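Local structure of nuclease-like protein (Chaetomium thermophilum, 6GRB) at residues Gly71-Phe76 with Glu294-Ser299; Thr113-Pro118 with Val281-Ala286. The protein is GEN1, a eukaryotic junction-resolving enzyme that probably cuts four-way DNA junctions and 5' flaps as a metal-dependent nuclease, here without its C-terminal part. All blocks are in the same frame, centred on the assembly; numbering follows the deposited sequence.

Interaction 1. Residues Gly71-Phe76 with Glu294-Ser299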
loop_
_atom_site.group_PDB
_atom_site.type_symbol
_atom_site.label_atom_id
_atom_site.label_comp_id
_atom_site.label_asym_id
_atom_site.label_seq_id
_atom_site.Cartn_x
_atom_site.Cartn_y
_atom_site.Cartn_z
ATOM N N GLY A 71 -1.126 -11.593 -5.834
ATOM C CA GLY A 71 -1.202 -11.118 -7.210
ATOM C C GLY A 71 -1.285 -9.608 -7.354
ATOM O O GLY A 71 -2.042 -9.108 -8.195
ATOM N N ILE A 72 -0.526 -8.864 -6.561
ATOM C CA ILE A 72 -0.566 -7.409 -6.574
ATOM C C ILE A 72 0.629 -6.917 -7.375
ATOM O O ILE A 72 1.736 -7.430 -7.205
ATOM C CB ILE A 72 -0.555 -6.849 -5.138
ATOM C CG1 ILE A 72 -1.863 -7.211 -4.414
ATOM C CG2 ILE A 72 -0.252 -5.337 -5.110
ATOM C CD1 ILE A 72 -1.989 -6.600 -3.049
ATOM N N HIS A 73 0.404 -5.953 -8.275
ATOM C CA HIS A 73 1.476 -5.287 -9.015
ATOM C C HIS A 73 1.928 -4.061 -8.225
ATOM O O HIS A 73 1.248 -3.022 -8.264
ATOM C CB HIS A 73 1.030 -4.845 -10.412
ATOM C CG HIS A 73 0.853 -5.959 -11.400
ATOM N ND1 HIS A 73 0.076 -5.831 -12.536
ATOM C CD2 HIS A 73 1.342 -7.221 -11.421
ATOM C CE1 HIS A 73 0.105 -6.965 -13.215
ATOM N NE2 HIS A 73 0.868 -7.822 -12.560
ATOM N N PRO A 74 3.046 -4.137 -7.495
ATOM C CA PRO A 74 3.449 -3.035 -6.616
ATOM C C PRO A 74 4.473 -2.116 -7.250
ATOM O O PRO A 74 5.438 -2.555 -7.878
ATOM C CB PRO A 74 4.090 -3.776 -5.442
ATOM C CG PRO A 74 4.755 -4.943 -6.110
ATOM C CD PRO A 74 3.897 -5.327 -7.311
ATOM N N ILE A 75 4.290 -0.817 -7.037
ATOM C CA ILE A 75 5.347 0.154 -7.329
ATOM C C ILE A 75 5.776 0.783 -6.002
ATOM O O ILE A 75 4.962 1.390 -5.290
ATOM C CB ILE A 75 4.931 1.194 -8.389
ATOM C CG1 ILE A 75 6.078 2.159 -8.675
ATOM C CG2 ILE A 75 3.704 1.962 -7.987
ATOM C CD1 ILE A 75 6.000 2.827 -10.048
ATOM N N PHE A 76 7.048 0.580 -5.650
ATOM C CA PHE A 76 7.605 1.029 -4.379
ATOM C C PHE A 76 8.228 2.409 -4.554
ATOM O O PHE A 76 9.136 2.566 -5.364
ATOM C CB PHE A 76 8.657 0.039 -3.886
ATOM C CG PHE A 76 8.101 -1.297 -3.537
ATOM C CD1 PHE A 76 7.722 -1.576 -2.246
ATOM C CD2 PHE A 76 7.982 -2.285 -4.501
ATOM C CE1 PHE A 76 7.215 -2.818 -1.917
ATOM C CE2 PHE A 76 7.495 -3.515 -4.188
ATOM C CZ PHE A 76 7.098 -3.783 -2.899
ATOM N N GLU A 294 5.407 1.645 -19.033
ATOM C CA GLU A 294 6.369 0.724 -18.459
ATOM C C GLU A 294 5.904 0.067 -17.157
ATOM O O GLU A 294 6.509 -0.920 -16.728
ATOM C CB GLU A 294 7.716 1.453 -18.264
ATOM C CG GLU A 294 8.385 1.798 -19.623
ATOM C CD GLU A 294 9.738 2.527 -19.519
ATOM O OE1 GLU A 294 10.258 2.994 -20.572
ATOM O OE2 GLU A 294 10.279 2.645 -18.397
ATOM N N PHE A 295 4.843 0.552 -16.530
ATOM C CA PHE A 295 4.353 -0.104 -15.332
ATOM C C PHE A 295 2.890 -0.486 -15.569
ATOM O O PHE A 295 2.134 0.334 -16.095
ATOM C CB PHE A 295 4.494 0.797 -14.093
ATOM C CG PHE A 295 3.762 0.270 -12.893
ATOM C CD1 PHE A 295 4.264 -0.800 -12.175
ATOM C CD2 PHE A 295 2.555 0.833 -12.499
ATOM C CE1 PHE A 295 3.580 -1.305 -11.104
ATOM C CE2 PHE A 295 1.858 0.336 -11.426
ATOM C CZ PHE A 295 2.370 -0.737 -10.715
ATOM N N PRO A 296 2.503 -1.712 -15.183
ATOM C CA PRO A 296 3.398 -2.651 -14.502
ATOM C C PRO A 296 4.378 -3.305 -15.469
ATOM O O PRO A 296 3.960 -3.813 -16.511
ATOM C CB PRO A 296 2.434 -3.698 -13.943
ATOM C CG PRO A 296 1.290 -3.688 -14.898
ATOM C CD PRO A 296 1.151 -2.269 -15.373
ATOM N N PRO A 297 5.675 -3.293 -15.126
ATOM C CA PRO A 297 6.723 -3.886 -15.962
ATOM C C PRO A 297 6.751 -5.406 -15.845
ATOM O O PRO A 297 6.115 -5.967 -14.952
ATOM C CB PRO A 297 8.004 -3.292 -15.377
ATOM C CG PRO A 297 7.676 -3.056 -13.942
ATOM C CD PRO A 297 6.219 -2.682 -13.901
ATOM N N SER A 298 7.483 -6.060 -16.740
ATOM C CA SER A 298 7.587 -7.515 -16.729
ATOM C C SER A 298 8.086 -8.024 -15.381
ATOM O O SER A 298 9.003 -7.452 -14.793
ATOM C CB SER A 298 8.514 -7.994 -17.849
ATOM O OG SER A 298 9.827 -7.491 -17.673
ATOM N N SER A 299 7.478 -9.103 -14.900
ATOM C CA SER A 299 7.858 -9.690 -13.621
ATOM C C SER A 299 9.018 -10.666 -13.784
ATOM O O SER A 299 10.180 -10.296 -13.613
ATOM C CB SER A 299 6.666 -10.382 -12.979
#
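His73 and Pro296 are the residues whose CA atoms come nearest, 6.4 Å apart, where the loop after helix 285-294 passes strand 73-78. That strand belongs to the mixed sheet of the XPG nuclease fold, whose N-terminal part is of the PIN clan; the loop, more than 200 residues later, closes over part of the sheet. The Phe295-Pro296 peptide bond is cis, and this kink lays Pro296 against the ring of its own neighbour: Pro296 CB stands 3.8 Å above the plane of the Phe295 ring, toward its rim. Ile75 CB covers the opposite face, 4.1 Å from the ring centroid and 21° off the normal, a CH-pi contact. A flat aromatic suits this slot between proline and a beta-branched strand residue. Phe295 CG, where the ring begins, is set beside the carbonyl carbon (chi1 169°). Arg34 and Thr113 on the two flanking strands also touch this side chain. At the ring's edge, and near its plane, the carbonyl O of His73 lies 3.5 Å from Phe295 CZ, meeting the weakly positive rim. Farther out, the contact is partly exposed, which suits an imidazole: the His73 ring meets the pyrrolidine obliquely, with ND1 3.4 Å from Pro296 CG.

Interaction 2. Residues Thr113-Pro118 with Val281-Ala286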
loop_
_atom_site.group_PDB
_atom_site.type_symbol
_atom_site.label_atom_id
_atom_site.label_comp_id
_atom_site.label_asym_id
_atom_site.label_seq_id
_atom_site.Cartn_x
_atom_site.Cartn_y
_atom_site.Cartn_z
ATOM N N THR A 113 8.600 -2.942 -9.254
ATOM C CA THR A 113 9.035 -1.656 -9.776
ATOM C C THR A 113 9.468 -0.774 -8.626
ATOM O O THR A 113 8.820 -0.750 -7.579
ATOM C CB THR A 113 7.918 -0.965 -10.555
ATOM O OG1 THR A 113 7.448 -1.862 -11.567
ATOM C CG2 THR A 113 8.417 0.326 -11.194
ATOM N N ALA A 114 10.578 -0.083 -8.816
ATOM C CA ALA A 114 11.066 0.899 -7.863
ATOM C C ALA A 114 11.022 2.252 -8.545
ATOM O O ALA A 114 11.428 2.380 -9.700
ATOM C CB ALA A 114 12.496 0.580 -7.408
ATOM N N HIS A 115 10.504 3.242 -7.845
ATOM C CA HIS A 115 10.291 4.575 -8.393
ATOM C C HIS A 115 10.819 5.579 -7.374
ATOM O O HIS A 115 10.444 5.525 -6.193
ATOM C CB HIS A 115 8.796 4.761 -8.690
ATOM C CG HIS A 115 8.413 6.129 -9.157
ATOM N ND1 HIS A 115 8.978 6.733 -10.252
ATOM C CD2 HIS A 115 7.464 6.987 -8.707
ATOM C CE1 HIS A 115 8.419 7.916 -10.446
ATOM N NE2 HIS A 115 7.503 8.098 -9.513
ATOM N N ASP A 116 11.703 6.474 -7.812
ATOM C CA ASP A 116 12.221 7.526 -6.943
ATOM C C ASP A 116 11.385 8.771 -7.189
ATOM O O ASP A 116 11.398 9.314 -8.292
ATOM C CB ASP A 116 13.699 7.776 -7.204
ATOM C CG ASP A 116 14.522 6.496 -7.123
ATOM O OD1 ASP A 116 15.001 6.153 -6.011
ATOM O OD2 ASP A 116 14.664 5.801 -8.172
ATOM N N ALA A 117 10.617 9.187 -6.181
ATOM C CA ALA A 117 9.892 10.448 -6.265
ATOM C C ALA A 117 10.886 11.606 -6.306
ATOM O O ALA A 117 11.996 11.494 -5.791
ATOM C CB ALA A 117 8.957 10.614 -5.068
ATOM N N PRO A 118 10.527 12.734 -6.920
ATOM C CA PRO A 118 11.436 13.891 -6.840
ATOM C C PRO A 118 11.478 14.491 -5.448
ATOM O O PRO A 118 12.555 14.889 -4.989
ATOM C CB PRO A 118 10.864 14.865 -7.874
ATOM C CG PRO A 118 9.402 14.525 -7.920
ATOM C CD PRO A 118 9.319 13.029 -7.713
ATOM N N VAL A 281 5.609 18.804 -5.057
ATOM C CA VAL A 281 6.651 18.496 -6.029
ATOM C C VAL A 281 6.504 17.030 -6.426
ATOM O O VAL A 281 6.808 16.138 -5.632
ATOM C CB VAL A 281 8.047 18.776 -5.467
ATOM C CG1 VAL A 281 9.093 18.583 -6.556
ATOM C CG2 VAL A 281 8.120 20.164 -4.896
ATOM N N VAL A 282 6.038 16.777 -7.652
ATOM C CA VAL A 282 5.853 15.432 -8.165
ATOM C C VAL A 282 6.599 15.275 -9.491
ATOM O O VAL A 282 7.207 16.215 -10.013
ATOM C CB VAL A 282 4.368 15.086 -8.344
ATOM C CG1 VAL A 282 3.695 15.032 -7.013
ATOM C CG2 VAL A 282 3.720 16.112 -9.240
ATOM N N SER A 283 6.547 14.059 -10.030
ATOM C CA SER A 283 7.244 13.748 -11.269
ATOM C C SER A 283 6.751 14.624 -12.416
ATOM O O SER A 283 5.601 15.072 -12.446
ATOM C CB SER A 283 7.039 12.279 -11.636
ATOM O OG SER A 283 7.733 11.424 -10.759
ATOM N N SER A 284 7.638 14.838 -13.383
ATOM C CA SER A 284 7.310 15.596 -14.576
ATOM C C SER A 284 6.197 14.895 -15.353
ATOM O O SER A 284 5.976 13.697 -15.187
ATOM C CB SER A 284 8.548 15.734 -15.458
ATOM O OG SER A 284 8.752 14.519 -16.171
ATOM N N PRO A 285 5.479 15.631 -16.208
ATOM C CA PRO A 285 4.522 14.971 -17.121
ATOM C C PRO A 285 5.138 13.845 -17.937
ATOM O O PRO A 285 4.522 12.787 -18.077
ATOM C CB PRO A 285 4.051 16.127 -18.013
ATOM C CG PRO A 285 4.191 17.326 -17.172
ATOM C CD PRO A 285 5.411 17.102 -16.310
ATOM N N ALA A 286 6.348 14.040 -18.470
ATOM C CA ALA A 286 6.983 13.003 -19.274
ATOM C C ALA A 286 7.289 11.764 -18.446
ATOM O O ALA A 286 7.300 10.651 -18.983
ATOM C CB ALA A 286 8.264 13.543 -19.929
#
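Pro118 meets Val281, Val282 and Ser283 in a small, partly buried contact, van der Waals in character, between the end of edge strand 113-116 with the loop that follows it, and the loop leading into helix 285-294. The touching parts run at 140° to each other, and 182 Å² is buried between the segments. Pro118 does most of the touching. Pro118 CG presses on the Val282 peptide group, 3.3 Å from Val282 C. Pro118 CD lies 3.8 Å from Ser283 OG. Toward the exposed end, Pro118 CG is 4.3 Å from Val281 CG1. A compact proline ring suits such packing against backbone. In this XPG nuclease fold, Ser283 and the following Ser284 introduce the helix: Ser284 is its N-cap, with OG bonded to Thr287 N, and Pro285, which has no N-H to satisfy, suits the first turn. The polar part of the contact is at the ring of His115. Ser283 OG sits at the edge of that ring, near its plane and 3.6 Å from His115 NE2; the two are joined through a third residue, since both hydrogen-bond Glu124 OE1. Glu124 belongs to helix 121-130, which also carries Glu122, a metal ligand in another structure of this protein, with no metal on it here; the side chain of Val282 comes within about 9 Å of that of Glu122.

The two contacts involve neighbouring strands of one sheet, 73-78 and 113-116, and what follows the second; backbone hydrogen bonds probably join the strands, His115 N to Phe76 O and Phe76 N to Thr113 O (2.9 Å each). Helix 285-294 links their other halves: the loop of interaction 2 enters it, and that of interaction 1 leaves it. Thr113 and His115 both touch Ile75, so interaction 2's strand borders the buried packing of interaction 1. There, an aromatic ring has an apolar group over each face and a carbonyl O at its edge, away from the metal-binding residues. Interaction 2 is more open and closer to the metal site, pairing proline-on-backbone packing with buried polar groups that share a glutamate.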